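Local coordinates for protein EmGH1 (Erythrobacter marinus, PDB 5Z87) that probably hydrolyses beta-glucosidic bonds, as a beta-glucosidase of glycosyl hydrolase family 3, at residues 353-356 with 357-360. Numbering follows the deposited sequence.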
loop_
_atom_site.group_PDB
_atom_site.type_symbol
_atom_site.label_atom_id
_atom_site.label_comp_id
_atom_site.label_asym_id
_atom_site.label_seq_id
_atom_site.Cartn_x
_atom_site.Cartn_y
_atom_site.Cartn_z
ATOM N N LEU A 353 -3.483 -30.042 20.731
ATOM C CA LEU A 353 -3.277 -31.255 21.506
ATOM C C LEU A 353 -3.184 -30.957 23.001
ATOM O O LEU A 353 -3.386 -31.862 23.815
ATOM C CB LEU A 353 -2.024 -31.991 21.025
ATOM C CG LEU A 353 -2.173 -32.915 19.799
ATOM C CD1 LEU A 353 -2.794 -32.221 18.609
ATOM C CD2 LEU A 353 -0.844 -33.530 19.376
ATOM N N MET A 354 -2.913 -29.706 23.378
ATOM C CA MET A 354 -2.880 -29.296 24.778
ATOM C C MET A 354 -4.263 -29.012 25.350
ATOM O O MET A 354 -4.376 -28.804 26.561
ATOM C CB MET A 354 -2.012 -28.037 24.957
ATOM C CG MET A 354 -0.551 -28.188 24.549
ATOM S SD MET A 354 0.331 -26.600 24.568
ATOM C CE MET A 354 1.889 -27.084 23.826
ATOM N N LEU A 355 -5.308 -28.976 24.521
ATOM C CA LEU A 355 -6.620 -28.554 25.010
ATOM C C LEU A 355 -7.152 -29.414 26.159
ATOM O O LEU A 355 -7.654 -28.839 27.142
ATOM C CB LEU A 355 -7.611 -28.516 23.845
ATOM C CG LEU A 355 -7.397 -27.456 22.772
ATOM C CD1 LEU A 355 -8.539 -27.521 21.760
ATOM C CD2 LEU A 355 -7.291 -26.068 23.390
ATOM N N PRO A 356 -7.095 -30.757 26.115
ATOM C CA PRO A 356 -7.625 -31.529 27.263
ATOM C C PRO A 356 -6.906 -31.224 28.566
ATOM O O PRO A 356 -7.557 -30.965 29.583
ATOM C CB PRO A 356 -7.437 -32.994 26.828
ATOM C CG PRO A 356 -7.345 -32.949 25.338
ATOM C CD PRO A 356 -6.659 -31.644 25.017
ATOM N N GLN A 357 -5.574 -31.223 28.564
ATOM C CA GLN A 357 -4.862 -30.924 29.802
ATOM C C GLN A 357 -5.116 -29.498 30.275
ATOM O O GLN A 357 -5.120 -29.249 31.489
ATOM C CB GLN A 357 -3.364 -31.174 29.636
ATOM C CG GLN A 357 -2.632 -31.415 30.965
ATOM C CD GLN A 357 -3.418 -32.328 31.914
ATOM O OE1 GLN A 357 -3.701 -33.485 31.591
ATOM N NE2 GLN A 357 -3.795 -31.794 33.078
ATOM N N LEU A 358 -5.344 -28.552 29.352
ATOM C CA LEU A 358 -5.631 -27.181 29.778
ATOM C C LEU A 358 -6.977 -27.100 30.481
ATOM O O LEU A 358 -7.133 -26.352 31.453
ATOM C CB LEU A 358 -5.599 -26.216 28.585
ATOM C CG LEU A 358 -4.207 -25.964 28.000
ATOM C CD1 LEU A 358 -4.301 -25.456 26.565
ATOM C CD2 LEU A 358 -3.409 -25.002 28.898
ATOM N N VAL A 359 -7.967 -27.839 29.980
ATOM C CA VAL A 359 -9.264 -27.900 30.644
ATOM C C VAL A 359 -9.116 -28.531 32.022
ATOM O O VAL A 359 -9.621 -28.008 33.025
ATOM C CB VAL A 359 -10.265 -28.677 29.777
ATOM C CG1 VAL A 359 -11.516 -29.029 30.578
ATOM C CG2 VAL A 359 -10.603 -27.869 28.534
ATOM N N ARG A 360 -8.392 -29.650 32.097
ATOM C CA ARG A 360 -8.228 -30.326 33.380
ATOM C C ARG A 360 -7.420 -29.471 34.350
ATOM O O ARG A 360 -7.726 -29.426 35.546
ATOM C CB ARG A 360 -7.594 -31.703 33.171
ATOM C CG ARG A 360 -8.586 -32.730 32.588
ATOM C CD ARG A 360 -8.038 -34.149 32.615
ATOM N NE ARG A 360 -6.861 -34.259 31.770
ATOM C CZ ARG A 360 -6.887 -34.709 30.519
ATOM N NH1 ARG A 360 -8.038 -35.100 29.984
ATOM N NH2 ARG A 360 -5.763 -34.771 29.804
HETATM O O HOH W 1 -3.618 -32.229 26.567
#
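Gln-357 OE1 is gripped twice by Arg-360, by NH2 at 3.0 Å and by NE at 3.3 Å. The oxygen sits in the guanidinium plane, at its edge, while both donors come from one face of the amide. The bend at chi3 (-64°) brings one guanidinium face over Pro-356 O, and NH1 comes 3.8 Å from Pro-356 CB. The same carbonyl accepts Arg-360 N at 3.0 Å, a fairly straight bond of 166°. Leu-355 O takes Val-359 N, and Met-354 O takes Leu-358 N at 3.0 Å; the three bonds follow the i to i+4 pattern of an alpha helix. One residue earlier in that series, a water stands between Leu-353 O and Gln-357 N in place of a direct bond. Leu-358 carries CG anti to its carbonyl carbon (chi1 -70°), which lays CD1 against Met-354 CB at 3.8 Å and, more loosely, Leu-355 CD2. Cut back to an alanine, Leu-358 would probably leave Met-354 CB without its apolar neighbour and open a gap beside Leu-355. Asp-57 forms a salt bridge with Arg-360 NH1, and Asp-361 accepts from Gln-357 NE2. Within the N-terminal TIM-barrel-type family region, helix 355-360 sets Pro-356 and Val-359 on helix 56-61 and Val-359 also on helix 366-382, while Leu-355 and the preceding Met-354 rest on helix 330-340.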